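Local structure of protein stn1 (Schizosaccharomyces pombe, 3KF6) at residues A[17-22]-A[136-142]; A[53-59]-A[97-103]; A[78-83]-A[115-120]. The protein is required for telomere maintenance, binds single-stranded telomeric DNA and partners ten1 in an Rpa2-Rpa3-like complex, with an N-terminal OB-fold domain in this chain. All coordinates share one frame. Residue numbers count along the deposited sequence, not the author numbering.

All three contacts belong to the N-terminal OB-fold part of stn1. Interaction 2 pairs strand 49-62 with the start of strand 102-110, and interaction 3 pairs strand 77-83 with strand 117-120; strands 102-110 and 117-120 are neighbours in the same sheet, so the two pairings help close one barrel. Their centres lie 14 Å apart and their nearest atoms about 6 Å. Interaction 1 seats helix 130-153 on the loop 17-22 that precedes helix 23-26 and encloses both others along the chain. It touches interaction 2 where Arg139 NH2 packs 3.6 Å from Val53 CG2, but it stays about 7 Å, nearest atoms, from interaction 3. Interactions 1 and 2 both meet ten1.

Interaction 1 (A[17-22]-A[136-142]); sequences RWNPMF and WQKRMRY
Residues 17-22 run as an irregular loop, kinked at Trp18 and Asn19, across helical residues 136-142, with the CA atoms of Met21 and Arg139 5.6 Å apart. Trp18 turns its indole edge to the amine of Lys138, CZ2 to NZ 3.2 Å. Asn19 (phi 18°, psi 93°) accepts at OD1 a very short 2.4 Å hydrogen bond from OH of Tyr142, which reaches out on a t rotamer. Pro20 sets the CD-CG edge of its ring over the face of Tyr142, CD 3.7 Å from the ring centroid and 3° off the normal, a CH-pi contact. A water joins Pro20 O and Arg139 O, 2.9 Å from each. Met21 O receives Arg139 NE at 3.0 Å, while the guanidinium also bonds Gln51. Phe22, at the N-cap of helix 23-26, packs its ring face on Arg139 CB (3.7 Å to the centroid) and its edge on Met140, CE1 to CG 3.8 Å. The loop thus ties helix 130-153 to strand 49-62, the first of this OB-fold barrel, whose Gln51 bonds the backbones of Asn19 and Met21; the same helix meets ten1, Trp136 making a cation-pi contact with Arg101 of that chain, consistent with an Rpa2-Rpa3-like pairing.

Interaction 2 (A[53-59]-A[97-103]); sequences VGYIAAI and MSPGNVV
This is the antiparallel seam of the OB-fold barrel in which the first long strand, 49-62, meets the fourth, 102-110, here at the point where a tight turn leads into the latter. Gly54 and Val103 form a hydrogen-bonded pair: Gly54 N to Val103 O is 3.1 Å and Val103 N to Gly54 O 2.9 Å. The next pair, Tyr55 with Val102, is non-hydrogen-bonded, with CA atoms only 4.0 Å apart and Tyr55 CB 4.2 Å from Val102 CG2 on their shared face. The ladder runs on into the turn, where Ile56 N donates to Asn101 O at 2.8 Å and Ile56 O accepts from Gly100 N, also at 2.8 Å. That turn is type II, Ser98 to Asn101, closed by Asn101 N to Ser98 O at 3.0 Å; Gly100 sits at phi 106°, psi -24°, where a CB would jam against the preceding carbonyl. On the face away from Tyr55, Ile56 (m, t) pushes CD1 to 3.4 Å from Met97 CB and 4.0 Å from Val103 CG1. Ile59, also m, t, brings its CD1 to 3.3 Å from Met97 O, past a classic beta bulge in which Ala57 and Ala58 both face Thr69. Around the seam, strand 65-71 flanks 49-62 on its other edge, Leu68 packing on Ile56 and Ile59. Val53 and Val102 rest on Glu132 of helix 130-153, and Asn101 OD1 and Pro99 O accept hydrogen bonds from Arg84 of the ten1 chain.

Interaction 3 (A[78-83]-A[115-120]); sequences LRVVFI and EVELIA
Two extended segments, 78-83 and 115-120, lie side by side and run the same way; the axes of their strand portions pass 4.6 Å apart at closest approach and cross at -32°. Glu115 begins the contact through a water that it reaches with OE2 (2.7 Å) and that also bonds Arg79 N (2.9 Å) and Val116 O (2.8 Å), bridging the gap before the strands pair. Val116 adds CG1, 4.4 Å from Leu78 CD1. Glu117 stands opposite Arg79, CA atoms 5.2 Å apart. Leu118 (t, p) is paired with Val80: its N donates to Arg79 O at 3.0 Å and its O accepts from Val81 N at 2.7 Å, while its CB meets Leu78 CD2 at 3.8 Å. Ile119 faces the other way, paired with Val81, and its CD1 lies 3.7 Å from Val81 CB. Ala120 N closes the ladder on Val81 O at 2.9 Å. Its methyl CB sits over the face of the Phe82 ring, 3.8 Å from the centroid, and 3.9 Å from Val80 CG1. A second water holds Ala120 O (2.8 Å) to Ile83 N (2.9 Å). Val105 of strand 102-110 touches Val80, Leu118 and Ala120, and Phe82 stacks edge-to-face with Phe123. A parallel pairing of the third strand, 77-83, with the first part of the fifth, 117-120, in an otherwise antiparallel barrel is characteristic of the OB fold.

Interaction 1 (A[17-22]-A[136-142])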
loop_
_atom_site.group_PDB
_atom_site.type_symbol
_atom_site.label_atom_id
_atom_site.label_comp_id
_atom_site.label_asym_id
_atom_site.label_seq_id
_atom_site.Cartn_x
_atom_site.Cartn_y
_atom_site.Cartn_z
ATOM N N ARG A 17 7.887 -2.174 21.439
ATOM C CA ARG A 17 6.513 -1.885 21.031
ATOM C C ARG A 17 6.078 -2.627 19.754
ATOM O O ARG A 17 6.542 -3.735 19.475
ATOM C CB ARG A 17 6.356 -0.375 20.830
ATOM C CG ARG A 17 4.930 0.086 20.619
ATOM C CD ARG A 17 4.885 1.477 20.026
ATOM N NE ARG A 17 3.514 1.878 19.732
ATOM C CZ ARG A 17 3.159 3.103 19.360
ATOM N NH1 ARG A 17 4.075 4.053 19.236
ATOM N NH2 ARG A 17 1.887 3.379 19.106
ATOM N N TRP A 18 5.187 -2.004 18.980
ATOM C CA TRP A 18 4.673 -2.594 17.741
ATOM C C TRP A 18 5.095 -1.817 16.485
ATOM O O TRP A 18 4.646 -2.111 15.371
ATOM C CB TRP A 18 3.139 -2.702 17.809
ATOM C CG TRP A 18 2.305 -1.576 17.203
ATOM C CD1 TRP A 18 2.744 -0.486 16.492
ATOM C CD2 TRP A 18 0.862 -1.492 17.203
ATOM N NE1 TRP A 18 1.668 0.258 16.049
ATOM C CE2 TRP A 18 0.507 -0.334 16.468
ATOM C CE3 TRP A 18 -0.160 -2.285 17.748
ATOM C CZ2 TRP A 18 -0.835 0.047 16.264
ATOM C CZ3 TRP A 18 -1.488 -1.904 17.541
ATOM C CH2 TRP A 18 -1.809 -0.749 16.805
ATOM N N ASN A 19 5.956 -0.824 16.679
ATOM C CA ASN A 19 6.472 0.027 15.608
ATOM C C ASN A 19 5.728 0.060 14.268
ATOM O O ASN A 19 5.980 -0.759 13.388
ATOM C CB ASN A 19 7.936 -0.323 15.336
ATOM C CG ASN A 19 8.786 -0.305 16.594
ATOM O OD1 ASN A 19 8.905 0.716 17.265
ATOM N ND2 ASN A 19 9.387 -1.444 16.913
ATOM N N PRO A 20 4.802 1.017 14.102
ATOM C CA PRO A 20 4.058 1.127 12.841
ATOM C C PRO A 20 5.014 1.803 11.847
ATOM O O PRO A 20 5.477 2.918 12.082
ATOM C CB PRO A 20 2.865 1.998 13.225
ATOM C CG PRO A 20 3.445 2.911 14.276
ATOM C CD PRO A 20 4.315 1.990 15.102
ATOM N N MET A 21 5.316 1.129 10.743
ATOM C CA MET A 21 6.270 1.669 9.777
ATOM C C MET A 21 5.847 1.600 8.315
ATOM O O MET A 21 4.979 0.813 7.941
ATOM C CB MET A 21 7.597 0.913 9.892
ATOM C CG MET A 21 8.290 1.010 11.239
ATOM S SD MET A 21 9.828 0.028 11.251
ATOM C CE MET A 21 10.843 0.972 10.121
ATOM N N PHE A 22 6.487 2.433 7.498
ATOM C CA PHE A 22 6.272 2.423 6.058
ATOM C C PHE A 22 7.269 1.396 5.539
ATOM O O PHE A 22 8.369 1.262 6.080
ATOM C CB PHE A 22 6.577 3.790 5.442
ATOM C CG PHE A 22 5.480 4.791 5.634
ATOM C CD1 PHE A 22 5.714 5.980 6.320
ATOM C CD2 PHE A 22 4.205 4.548 5.126
ATOM C CE1 PHE A 22 4.690 6.915 6.497
ATOM C CE2 PHE A 22 3.176 5.479 5.297
ATOM C CZ PHE A 22 3.422 6.664 5.984
ATOM N N TRP A 136 -1.599 5.728 7.537
ATOM C CA TRP A 136 -0.552 6.610 7.035
ATOM C C TRP A 136 -0.297 7.715 8.054
ATOM O O TRP A 136 0.848 8.080 8.306
ATOM C CB TRP A 136 -0.945 7.238 5.693
ATOM C CG TRP A 136 -1.227 6.243 4.613
ATOM C CD1 TRP A 136 -0.758 4.961 4.527
ATOM C CD2 TRP A 136 -2.054 6.446 3.466
ATOM N NE1 TRP A 136 -1.248 4.351 3.396
ATOM C CE2 TRP A 136 -2.048 5.241 2.727
ATOM C CE3 TRP A 136 -2.806 7.529 2.990
ATOM C CZ2 TRP A 136 -2.768 5.087 1.536
ATOM C CZ3 TRP A 136 -3.522 7.374 1.805
ATOM C CH2 TRP A 136 -3.497 6.162 1.095
ATOM N N GLN A 137 -1.375 8.238 8.635
ATOM C CA GLN A 137 -1.275 9.301 9.639
ATOM C C GLN A 137 -0.430 8.831 10.822
ATOM O O GLN A 137 0.506 9.517 11.251
ATOM C CB GLN A 137 -2.673 9.690 10.128
ATOM C CG GLN A 137 -2.670 10.740 11.223
ATOM C CD GLN A 137 -4.067 11.139 11.637
ATOM O OE1 GLN A 137 -4.959 10.297 11.752
ATOM N NE2 GLN A 137 -4.266 12.431 11.877
ATOM N N LYS A 138 -0.764 7.653 11.336
ATOM C CA LYS A 138 -0.046 7.071 12.465
ATOM C C LYS A 138 1.444 6.910 12.171
ATOM O O LYS A 138 2.296 7.196 13.019
ATOM C CB LYS A 138 -0.649 5.709 12.813
ATOM C CG LYS A 138 0.085 4.977 13.928
ATOM C CD LYS A 138 -0.561 3.635 14.244
ATOM C CE LYS A 138 -1.965 3.816 14.796
ATOM N NZ LYS A 138 -2.579 2.518 15.187
ATOM N N ARG A 139 1.764 6.446 10.967
ATOM C CA ARG A 139 3.156 6.240 10.587
ATOM C C ARG A 139 3.968 7.519 10.424
ATOM O O ARG A 139 5.140 7.562 10.790
ATOM C CB ARG A 139 3.217 5.388 9.319
ATOM C CG ARG A 139 2.920 3.936 9.649
ATOM C CD ARG A 139 2.489 3.080 8.469
ATOM N NE ARG A 139 2.292 1.718 8.955
ATOM C CZ ARG A 139 1.300 1.337 9.757
ATOM N NH1 ARG A 139 0.374 2.206 10.157
ATOM N NH2 ARG A 139 1.271 0.092 10.219
ATOM N N MET A 140 3.357 8.566 9.882
ATOM C CA MET A 140 4.090 9.812 9.721
ATOM C C MET A 140 4.357 10.441 11.088
ATOM O O MET A 140 5.433 10.993 11.325
ATOM C CB MET A 140 3.321 10.772 8.807
ATOM C CG MET A 140 3.334 10.331 7.348
ATOM S SD MET A 140 2.503 11.488 6.223
ATOM C CE MET A 140 0.789 11.052 6.545
ATOM N N ARG A 141 3.391 10.332 11.992
ATOM C CA ARG A 141 3.544 10.888 13.330
ATOM C C ARG A 141 4.620 10.119 14.097
ATOM O O ARG A 141 5.466 10.715 14.765
ATOM C CB ARG A 141 2.216 10.824 14.089
ATOM C CG ARG A 141 2.249 11.524 15.442
ATOM C CD ARG A 141 0.910 11.432 16.159
ATOM N NE ARG A 141 0.920 12.178 17.414
ATOM C CZ ARG A 141 -0.101 12.231 18.265
ATOM N NH1 ARG A 141 -1.225 11.580 17.999
ATOM N NH2 ARG A 141 0.003 12.942 19.380
ATOM N N TYR A 142 4.585 8.794 13.991
ATOM C CA TYR A 142 5.556 7.950 14.676
ATOM C C TYR A 142 6.971 8.241 14.183
ATOM O O TYR A 142 7.897 8.403 14.982
ATOM C CB TYR A 142 5.215 6.475 14.449
ATOM C CG TYR A 142 5.976 5.520 15.339
ATOM C CD1 TYR A 142 7.028 4.759 14.839
ATOM C CD2 TYR A 142 5.638 5.376 16.685
ATOM C CE1 TYR A 142 7.730 3.872 15.659
ATOM C CE2 TYR A 142 6.331 4.496 17.510
ATOM C CZ TYR A 142 7.373 3.748 16.990
ATOM O OH TYR A 142 8.053 2.878 17.807
HETATM O O HOH W 1 6.759 5.194 10.932
#

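Interaction 2 (A[53-59]-A[97-103])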
loop_
_atom_site.group_PDB
_atom_site.type_symbol
_atom_site.label_atom_id
_atom_site.label_comp_id
_atom_site.label_asym_id
_atom_site.label_seq_id
_atom_site.Cartn_x
_atom_site.Cartn_y
_atom_site.Cartn_z
ATOM N N VAL A 53 0.860 -1.626 6.700
ATOM C CA VAL A 53 -0.481 -1.582 6.133
ATOM C C VAL A 53 -0.396 -1.245 4.652
ATOM O O VAL A 53 0.229 -0.251 4.273
ATOM C CB VAL A 53 -1.355 -0.497 6.814
ATOM C CG1 VAL A 53 -2.698 -0.403 6.103
ATOM C CG2 VAL A 53 -1.564 -0.824 8.287
ATOM N N GLY A 54 -1.034 -2.056 3.817
ATOM C CA GLY A 54 -0.992 -1.799 2.387
ATOM C C GLY A 54 -1.865 -2.773 1.627
ATOM O O GLY A 54 -2.499 -3.633 2.236
ATOM N N TYR A 55 -1.918 -2.646 0.305
ATOM C CA TYR A 55 -2.747 -3.558 -0.479
ATOM C C TYR A 55 -1.902 -4.718 -0.997
ATOM O O TYR A 55 -0.685 -4.598 -1.139
ATOM C CB TYR A 55 -3.431 -2.828 -1.653
ATOM C CG TYR A 55 -2.510 -2.397 -2.777
ATOM C CD1 TYR A 55 -1.891 -1.144 -2.761
ATOM C CD2 TYR A 55 -2.229 -3.259 -3.838
ATOM C CE1 TYR A 55 -1.002 -0.762 -3.779
ATOM C CE2 TYR A 55 -1.343 -2.888 -4.859
ATOM C CZ TYR A 55 -0.734 -1.642 -4.816
ATOM O OH TYR A 55 0.180 -1.304 -5.791
ATOM N N ILE A 56 -2.556 -5.844 -1.263
ATOM C CA ILE A 56 -1.869 -7.035 -1.745
ATOM C C ILE A 56 -1.580 -6.938 -3.233
ATOM O O ILE A 56 -2.496 -6.846 -4.052
ATOM C CB ILE A 56 -2.711 -8.294 -1.468
ATOM C CG1 ILE A 56 -2.859 -8.486 0.040
ATOM C CG2 ILE A 56 -2.042 -9.525 -2.091
ATOM C CD1 ILE A 56 -3.857 -9.554 0.416
ATOM N N ALA A 57 -0.296 -6.964 -3.577
ATOM C CA ALA A 57 0.118 -6.867 -4.965
ATOM C C ALA A 57 0.264 -8.248 -5.579
ATOM O O ALA A 57 0.118 -8.416 -6.791
ATOM C CB ALA A 57 1.438 -6.113 -5.066
ATOM N N ALA A 58 0.554 -9.239 -4.744
ATOM C CA ALA A 58 0.731 -10.585 -5.254
ATOM C C ALA A 58 0.668 -11.638 -4.165
ATOM O O ALA A 58 0.851 -11.349 -2.984
ATOM C CB ALA A 58 2.059 -10.680 -5.984
ATOM N N ILE A 59 0.397 -12.867 -4.582
ATOM C CA ILE A 59 0.330 -13.992 -3.668
ATOM C C ILE A 59 1.143 -15.118 -4.294
ATOM O O ILE A 59 0.921 -15.492 -5.446
ATOM C CB ILE A 59 -1.121 -14.466 -3.459
ATOM C CG1 ILE A 59 -1.967 -13.310 -2.923
ATOM C CG2 ILE A 59 -1.151 -15.644 -2.490
ATOM C CD1 ILE A 59 -3.451 -13.608 -2.856
ATOM N N MET A 97 -7.258 -14.227 0.609
ATOM C CA MET A 97 -7.215 -12.834 0.173
ATOM C C MET A 97 -7.054 -12.745 -1.344
ATOM O O MET A 97 -6.659 -13.709 -1.998
ATOM C CB MET A 97 -6.043 -12.108 0.846
ATOM C CG MET A 97 -6.158 -11.955 2.360
ATOM S SD MET A 97 -7.421 -10.772 2.884
ATOM C CE MET A 97 -8.786 -11.870 3.269
ATOM N N SER A 98 -7.355 -11.577 -1.898
ATOM C CA SER A 98 -7.229 -11.358 -3.335
ATOM C C SER A 98 -6.387 -10.111 -3.554
ATOM O O SER A 98 -6.360 -9.221 -2.704
ATOM C CB SER A 98 -8.603 -11.128 -3.971
ATOM O OG SER A 98 -9.474 -12.219 -3.741
ATOM N N PRO A 99 -5.681 -10.034 -4.692
ATOM C CA PRO A 99 -4.863 -8.849 -4.962
ATOM C C PRO A 99 -5.779 -7.629 -4.905
ATOM O O PRO A 99 -6.896 -7.654 -5.437
ATOM C CB PRO A 99 -4.339 -9.108 -6.370
ATOM C CG PRO A 99 -4.208 -10.606 -6.399
ATOM C CD PRO A 99 -5.506 -11.047 -5.745
ATOM N N GLY A 100 -5.313 -6.570 -4.254
ATOM C CA GLY A 100 -6.128 -5.375 -4.131
ATOM C C GLY A 100 -6.681 -5.234 -2.724
ATOM O O GLY A 100 -7.017 -4.134 -2.290
ATOM N N ASN A 101 -6.794 -6.345 -1.999
ATOM C CA ASN A 101 -7.291 -6.274 -0.629
ATOM C C ASN A 101 -6.255 -5.542 0.214
ATOM O O ASN A 101 -5.051 -5.662 -0.033
ATOM C CB ASN A 101 -7.495 -7.671 -0.037
ATOM C CG ASN A 101 -8.651 -8.412 -0.665
ATOM O OD1 ASN A 101 -9.388 -7.867 -1.482
ATOM N ND2 ASN A 101 -8.819 -9.676 -0.274
ATOM N N VAL A 102 -6.719 -4.783 1.199
ATOM C CA VAL A 102 -5.822 -4.050 2.084
ATOM C C VAL A 102 -5.688 -4.830 3.381
ATOM O O VAL A 102 -6.686 -5.288 3.938
ATOM C CB VAL A 102 -6.364 -2.630 2.382
ATOM C CG1 VAL A 102 -5.441 -1.890 3.363
ATOM C CG2 VAL A 102 -6.471 -1.850 1.085
ATOM N N VAL A 103 -4.456 -5.000 3.846
ATOM C CA VAL A 103 -4.210 -5.727 5.084
ATOM C C VAL A 103 -3.323 -4.953 6.043
ATOM O O VAL A 103 -2.500 -4.124 5.626
ATOM C CB VAL A 103 -3.520 -7.103 4.835
ATOM C CG1 VAL A 103 -4.442 -8.026 4.042
ATOM C CG2 VAL A 103 -2.185 -6.904 4.109
#

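Interaction 3 (A[78-83]-A[115-120])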
loop_
_atom_site.group_PDB
_atom_site.type_symbol
_atom_site.label_atom_id
_atom_site.label_comp_id
_atom_site.label_asym_id
_atom_site.label_seq_id
_atom_site.Cartn_x
_atom_site.Cartn_y
_atom_site.Cartn_z
ATOM N N LEU A 78 6.878 -5.144 0.224
ATOM C CA LEU A 78 7.417 -6.046 1.228
ATOM C C LEU A 78 6.810 -7.441 1.143
ATOM O O LEU A 78 5.597 -7.592 1.022
ATOM C CB LEU A 78 7.156 -5.467 2.622
ATOM C CG LEU A 78 7.716 -6.232 3.827
ATOM C CD1 LEU A 78 9.234 -6.186 3.803
ATOM C CD2 LEU A 78 7.188 -5.612 5.119
ATOM N N ARG A 79 7.664 -8.458 1.208
ATOM C CA ARG A 79 7.194 -9.833 1.187
ATOM C C ARG A 79 6.805 -10.181 2.619
ATOM O O ARG A 79 7.614 -10.040 3.538
ATOM C CB ARG A 79 8.302 -10.773 0.702
ATOM C CG ARG A 79 8.388 -10.921 -0.810
ATOM C CD ARG A 79 9.583 -11.801 -1.183
ATOM N NE ARG A 79 9.528 -12.296 -2.557
ATOM C CZ ARG A 79 8.771 -13.312 -2.963
ATOM N NH1 ARG A 79 7.991 -13.957 -2.105
ATOM N NH2 ARG A 79 8.801 -13.693 -4.233
ATOM N N VAL A 80 5.560 -10.611 2.801
ATOM C CA VAL A 80 5.040 -10.985 4.115
ATOM C C VAL A 80 4.862 -12.498 4.123
ATOM O O VAL A 80 4.067 -13.045 3.360
ATOM C CB VAL A 80 3.686 -10.290 4.383
ATOM C CG1 VAL A 80 3.119 -10.725 5.736
ATOM C CG2 VAL A 80 3.878 -8.784 4.349
ATOM N N VAL A 81 5.608 -13.161 5.002
ATOM C CA VAL A 81 5.602 -14.614 5.095
ATOM C C VAL A 81 4.698 -15.218 6.162
ATOM O O VAL A 81 4.750 -14.834 7.331
ATOM C CB VAL A 81 7.032 -15.125 5.348
ATOM C CG1 VAL A 81 7.050 -16.639 5.384
ATOM C CG2 VAL A 81 7.964 -14.588 4.282
ATOM N N PHE A 82 3.880 -16.174 5.738
ATOM C CA PHE A 82 2.982 -16.897 6.633
ATOM C C PHE A 82 3.444 -18.350 6.712
ATOM O O PHE A 82 3.220 -19.124 5.782
ATOM C CB PHE A 82 1.545 -16.857 6.114
ATOM C CG PHE A 82 0.925 -15.496 6.170
ATOM C CD1 PHE A 82 1.152 -14.573 5.158
ATOM C CD2 PHE A 82 0.147 -15.122 7.265
ATOM C CE1 PHE A 82 0.617 -13.289 5.236
ATOM C CE2 PHE A 82 -0.391 -13.845 7.352
ATOM C CZ PHE A 82 -0.154 -12.926 6.334
ATOM N N ILE A 83 4.104 -18.712 7.809
ATOM C CA ILE A 83 4.574 -20.089 7.991
ATOM C C ILE A 83 3.356 -20.932 8.352
ATOM O O ILE A 83 2.857 -20.881 9.477
ATOM C CB ILE A 83 5.619 -20.179 9.113
ATOM C CG1 ILE A 83 6.802 -19.270 8.786
ATOM C CG2 ILE A 83 6.101 -21.629 9.264
ATOM C CD1 ILE A 83 7.775 -19.095 9.926
ATOM N N GLU A 115 17.371 -9.364 1.068
ATOM C CA GLU A 115 16.119 -8.618 1.092
ATOM C C GLU A 115 15.365 -8.993 2.358
ATOM O O GLU A 115 15.061 -10.164 2.581
ATOM C CB GLU A 115 15.251 -8.954 -0.126
ATOM C CG GLU A 115 13.984 -8.107 -0.222
ATOM C CD GLU A 115 13.065 -8.544 -1.346
ATOM O OE1 GLU A 115 13.576 -8.952 -2.410
ATOM O OE2 GLU A 115 11.829 -8.475 -1.170
ATOM N N VAL A 116 15.083 -7.997 3.192
ATOM C CA VAL A 116 14.355 -8.223 4.431
ATOM C C VAL A 116 12.925 -8.631 4.100
ATOM O O VAL A 116 12.393 -8.265 3.055
ATOM C CB VAL A 116 14.321 -6.941 5.298
ATOM C CG1 VAL A 116 13.590 -5.837 4.561
ATOM C CG2 VAL A 116 13.650 -7.225 6.636
ATOM N N GLU A 117 12.320 -9.408 4.988
ATOM C CA GLU A 117 10.945 -9.857 4.818
ATOM C C GLU A 117 10.275 -9.794 6.177
ATOM O O GLU A 117 10.941 -9.631 7.196
ATOM C CB GLU A 117 10.899 -11.286 4.265
ATOM C CG GLU A 117 11.827 -12.260 4.968
ATOM C CD GLU A 117 11.658 -13.687 4.478
ATOM O OE1 GLU A 117 11.564 -13.893 3.248
ATOM O OE2 GLU A 117 11.626 -14.605 5.325
ATOM N N LEU A 118 8.954 -9.903 6.196
ATOM C CA LEU A 118 8.227 -9.839 7.449
ATOM C C LEU A 118 7.547 -11.171 7.728
ATOM O O LEU A 118 6.776 -11.658 6.902
ATOM C CB LEU A 118 7.177 -8.721 7.374
ATOM C CG LEU A 118 6.308 -8.465 8.605
ATOM C CD1 LEU A 118 7.158 -7.912 9.731
ATOM C CD2 LEU A 118 5.204 -7.470 8.237
ATOM N N ILE A 119 7.849 -11.770 8.877
ATOM C CA ILE A 119 7.217 -13.030 9.245
ATOM C C ILE A 119 5.983 -12.629 10.036
ATOM O O ILE A 119 6.086 -12.097 11.141
ATOM C CB ILE A 119 8.133 -13.899 10.132
ATOM C CG1 ILE A 119 9.497 -14.099 9.460
ATOM C CG2 ILE A 119 7.444 -15.236 10.421
ATOM C CD1 ILE A 119 9.447 -14.758 8.095
ATOM N N ALA A 120 4.814 -12.879 9.460
ATOM C CA ALA A 120 3.556 -12.500 10.088
ATOM C C ALA A 120 3.203 -13.263 11.356
ATOM O O ALA A 120 3.356 -14.482 11.421
ATOM C CB ALA A 120 2.416 -12.641 9.080
HETATM O O HOH W 2 10.477 -7.854 1.072
HETATM O O HOH W 3 4.026 -16.789 10.005
#